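Local structure of transcriptional regulator, LacI family (Arthrobacter sp., 4RKQ) at residues E172-A175 with E176-R179; G214-V217 with P218-A222. The protein probably regulates transcription as a LacI-family DNA-binding protein that responds to a small effector, likely a sugar, held in its periplasmic-binding-protein-like part. All coordinates share one frame; numbering follows the deposited sequence.

Interaction 1: residues E172-A175 with E176-R179; sequences EETA and EAAR
Thr174 sets its hydroxyl between its own backbone N and carbonyl carbon (chi1 66°), which points OG1 at Ala177 and makes Thr174 the N-cap of helix 175-188. Ala177 N donates to Thr174 OG1 at 3.0 Å, so the side chain serves an amide of the first turn that finds no carbonyl one turn earlier within the helix. The regular ladder follows directly: Ala178 N binds Thr174 O at 3.0 Å, and Arg179 N binds Ala175 O at 2.9 Å. Beside the cap, the methyl CB of Ala177 packs against CB of Glu172 at 3.8 Å. Glu172 O accepts in turn from Thr174 N across an inverse gamma turn centred on Glu173, a tight bend leading from strand 166-171 into the helix. Ala178 faces inward onto Leu134 and Met202, while Ala175 packs on Leu234 of the second subunit. Glu176 bends at chi2 (59°) and Arg179, which also rests on Ala209 of helix 200-212, at chi3, bringing carboxylate and guanidinium side-on across one helical turn. Both carboxylate oxygens are met on their syn sides and lie almost in the guanidinium plane, so the paired bonds fix how the two groups are turned. A leucine in place of Arg179 would probably leave the Glu176 carboxylate without its positive mate and let it rotate. The shorter member of the salt bridge joins Arg179 NH2 to Glu176 OE2 at 2.7 Å; the other, from Arg179 NE to Glu176 OE1, spans 2.9 Å and is nearly straight at 173°.

Interaction 2: residues G214-V217 with P218-A222; sequences GRRV and PEDCA
Arg216 meets Asp220 side-on and Glu219 through a face, so one guanidinium is engaged in two different ways. Arg216 keeps CG beside its backbone N (chi1 -65°) and bends at chi3 (-59°), which brings NE and NH2 round to the Asp220 carboxylate: Arg216 NE binds Asp220 OD2 at 2.8 Å, and Arg216 NH2 binds Asp220 OD1 at 3.0 Å. The two flat groups are strongly inclined, 62° apart, and each nitrogen approaches its oxygen from above the carboxylate plane. Asp220 OD2 also takes Arg216 N at 2.9 Å through its anti lone pair, so backbone and side chain of one arginine grip the same oxygen. Over one guanidinium face lies the methylene of Glu219, its CB 3.4 Å from Arg216 CZ, with the two side chains crossing at about a right angle. Beneath this, Arg216 O accepts both Asp220 N and Cys221 N, the latter at 3.0 Å. Val217 turns away to pack on Leu207 and Leu210, though its CG1 stays 3.3 Å from Cys221 O. A magnesium ion lies about 4 Å from the side chain of Asp220, and Pro218 O is bound by Arg128. The peptide between Val217 and Pro218 is cis, giving a type VI turn. With the Schellman motif at Gly214 that ends helix 200-212, it forms the helix-to-strand connection carrying the Val-Pro-Glu-Asp sequence familiar from LacI-type regulators.

In the fold
Both contacts are local and lie near the surface of the same periplasmic-binding-protein-like region, with centres 19 Å apart and no touch between them. Interaction 1 begins a helix after strand 166-171, at the edge of the sheet; interaction 2 follows the end of helix 200-212 and leads into strand 222-225, inside the sheet order. Helix 200-212 is their shared neighbour, packed against by residues of each. Each pairs an arginine with an acid, but within a helical turn in residues 176-179 and across a cis-proline bend in 214-222. Interaction 1 also reaches the second subunit, whereas interaction 2 touches no other chain of the assembly.

Interaction 1: residues E172-A175 with E176-R179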
loop_
_atom_site.group_PDB
_atom_site.type_symbol
_atom_site.label_atom_id
_atom_site.label_comp_id
_atom_site.label_asym_id
_atom_site.label_seq_id
_atom_site.Cartn_x
_atom_site.Cartn_y
_atom_site.Cartn_z
ATOM N N GLU A 172 8.108 -7.050 16.161
ATOM C CA GLU A 172 7.469 -5.805 15.732
ATOM C C GLU A 172 6.782 -6.053 14.412
ATOM O O GLU A 172 7.238 -6.880 13.627
ATOM C CB GLU A 172 8.542 -4.703 15.564
ATOM C CG GLU A 172 8.057 -3.270 15.674
ATOM C CD GLU A 172 9.029 -2.292 15.031
ATOM O OE1 GLU A 172 10.240 -2.597 14.986
ATOM O OE2 GLU A 172 8.589 -1.221 14.557
ATOM N N GLU A 173 5.707 -5.322 14.137
ATOM C CA GLU A 173 4.828 -5.657 13.019
ATOM C C GLU A 173 5.407 -5.051 11.708
ATOM O O GLU A 173 4.844 -4.125 11.170
ATOM C CB GLU A 173 3.423 -5.082 13.317
ATOM C CG GLU A 173 2.293 -5.462 12.352
ATOM C CD GLU A 173 0.959 -4.795 12.671
ATOM O OE1 GLU A 173 0.744 -4.330 13.803
ATOM O OE2 GLU A 173 0.087 -4.752 11.807
ATOM N N THR A 174 6.563 -5.516 11.253
ATOM C CA THR A 174 7.089 -5.172 9.929
ATOM C C THR A 174 7.564 -6.467 9.295
ATOM O O THR A 174 7.793 -7.451 10.005
ATOM C CB THR A 174 8.237 -4.165 9.999
ATOM O OG1 THR A 174 9.347 -4.769 10.655
ATOM C CG2 THR A 174 7.821 -2.874 10.762
ATOM N N ALA A 175 7.677 -6.485 7.966
ATOM C CA ALA A 175 8.207 -7.657 7.257
ATOM C C ALA A 175 9.626 -7.957 7.704
ATOM O O ALA A 175 9.969 -9.107 7.912
ATOM C CB ALA A 175 8.140 -7.450 5.751
ATOM N N GLU A 176 10.425 -6.929 7.903
ATOM C CA GLU A 176 11.829 -7.153 8.234
ATOM C C GLU A 176 12.000 -7.626 9.672
ATOM O O GLU A 176 12.842 -8.502 9.920
ATOM C CB GLU A 176 12.686 -5.908 7.964
ATOM C CG GLU A 176 14.148 -6.034 8.410
ATOM C CD GLU A 176 14.922 -7.193 7.756
ATOM O OE1 GLU A 176 14.455 -7.826 6.765
ATOM O OE2 GLU A 176 16.028 -7.497 8.238
ATOM N N ALA A 177 11.236 -7.063 10.614
ATOM C CA ALA A 177 11.272 -7.559 11.987
ATOM C C ALA A 177 10.796 -9.004 12.019
ATOM O O ALA A 177 11.361 -9.826 12.738
ATOM C CB ALA A 177 10.433 -6.691 12.927
ATOM N N ALA A 178 9.761 -9.315 11.253
ATOM C CA ALA A 178 9.239 -10.683 11.200
ATOM C C ALA A 178 10.285 -11.638 10.641
ATOM O O ALA A 178 10.413 -12.753 11.138
ATOM C CB ALA A 178 7.984 -10.770 10.352
ATOM N N ARG A 179 11.008 -11.216 9.605
ATOM C CA ARG A 179 12.013 -12.075 8.983
ATOM C C ARG A 179 13.125 -12.315 9.985
ATOM O O ARG A 179 13.596 -13.425 10.143
ATOM C CB ARG A 179 12.614 -11.453 7.716
ATOM C CG ARG A 179 13.652 -12.334 6.982
ATOM C CD ARG A 179 14.606 -11.493 6.129
ATOM N NE ARG A 179 15.356 -10.569 6.994
ATOM C CZ ARG A 179 16.363 -10.915 7.789
ATOM N NH1 ARG A 179 16.806 -12.163 7.852
ATOM N NH2 ARG A 179 16.909 -10.013 8.558
#

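Interaction 2: residues G214-V217 with P218-A222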
loop_
_atom_site.group_PDB
_atom_site.type_symbol
_atom_site.label_atom_id
_atom_site.label_comp_id
_atom_site.label_asym_id
_atom_site.label_seq_id
_atom_site.Cartn_x
_atom_site.Cartn_y
_atom_site.Cartn_z
ATOM N N GLY A 214 16.829 -22.208 3.637
ATOM C CA GLY A 214 16.819 -23.385 2.804
ATOM C C GLY A 214 15.625 -24.262 3.011
ATOM O O GLY A 214 15.681 -25.443 2.666
ATOM N N ARG A 215 14.531 -23.711 3.546
ATOM C CA ARG A 215 13.293 -24.494 3.687
ATOM C C ARG A 215 12.278 -24.237 2.618
ATOM O O ARG A 215 11.899 -23.102 2.362
ATOM C CB ARG A 215 12.651 -24.287 5.062
ATOM C CG ARG A 215 13.589 -24.586 6.239
ATOM C CD ARG A 215 13.160 -23.795 7.466
ATOM N NE ARG A 215 14.245 -23.608 8.420
ATOM C CZ ARG A 215 14.721 -24.551 9.227
ATOM N NH1 ARG A 215 15.728 -24.252 10.043
ATOM N NH2 ARG A 215 14.226 -25.786 9.209
ATOM N N ARG A 216 11.812 -25.314 2.001
ATOM C CA ARG A 216 10.809 -25.184 0.977
ATOM C C ARG A 216 9.469 -24.851 1.606
ATOM O O ARG A 216 9.123 -25.397 2.660
ATOM C CB ARG A 216 10.679 -26.468 0.187
ATOM C CG ARG A 216 11.931 -26.804 -0.599
ATOM C CD ARG A 216 11.830 -28.199 -1.183
ATOM N NE ARG A 216 11.646 -29.204 -0.132
ATOM C CZ ARG A 216 11.010 -30.360 -0.297
ATOM N NH1 ARG A 216 10.497 -30.701 -1.472
ATOM N NH2 ARG A 216 10.877 -31.190 0.724
ATOM N N VAL A 217 8.704 -23.989 0.937
ATOM C CA VAL A 217 7.351 -23.707 1.341
ATOM C C VAL A 217 6.472 -23.989 0.174
ATOM O O VAL A 217 6.656 -23.372 -0.872
ATOM C CB VAL A 217 7.187 -22.230 1.729
ATOM C CG1 VAL A 217 5.729 -21.947 2.029
ATOM C CG2 VAL A 217 8.108 -21.898 2.865
ATOM N N PRO A 218 5.479 -24.865 0.302
ATOM C CA PRO A 218 5.007 -25.461 1.529
ATOM C C PRO A 218 5.614 -26.820 1.877
ATOM O O PRO A 218 5.245 -27.371 2.898
ATOM C CB PRO A 218 3.529 -25.696 1.208
ATOM C CG PRO A 218 3.536 -26.075 -0.235
ATOM C CD PRO A 218 4.659 -25.274 -0.851
ATOM N N GLU A 219 6.499 -27.381 1.055
ATOM C CA GLU A 219 6.901 -28.801 1.237
ATOM C C GLU A 219 7.516 -29.064 2.590
ATOM O O GLU A 219 7.145 -30.012 3.285
ATOM C CB GLU A 219 7.840 -29.273 0.099
ATOM C CG GLU A 219 7.138 -29.334 -1.251
ATOM C CD GLU A 219 7.189 -28.019 -2.030
ATOM O OE1 GLU A 219 7.708 -27.013 -1.506
ATOM O OE2 GLU A 219 6.703 -27.981 -3.177
ATOM N N ASP A 220 8.447 -28.221 2.991
ATOM C CA ASP A 220 9.038 -28.339 4.302
ATOM C C ASP A 220 8.286 -27.585 5.410
ATOM O O ASP A 220 8.210 -28.064 6.557
ATOM C CB ASP A 220 10.474 -27.868 4.274
ATOM C CG ASP A 220 11.334 -28.715 3.357
ATOM O OD1 ASP A 220 11.288 -29.940 3.461
ATOM O OD2 ASP A 220 12.024 -28.172 2.497
ATOM N N CYS A 221 7.770 -26.399 5.092
ATOM C CA CYS A 221 7.031 -25.582 6.094
ATOM C C CYS A 221 5.864 -24.819 5.428
ATOM O O CYS A 221 6.013 -24.238 4.353
ATOM C CB CYS A 221 8.002 -24.654 6.835
ATOM S SG CYS A 221 7.306 -23.794 8.302
ATOM N N ALA A 222 4.677 -24.931 6.014
ATOM C CA ALA A 222 3.516 -24.224 5.555
ATOM C C ALA A 222 3.492 -22.818 6.187
ATOM O O ALA A 222 4.028 -22.599 7.268
ATOM C CB ALA A 222 2.266 -25.004 5.919
#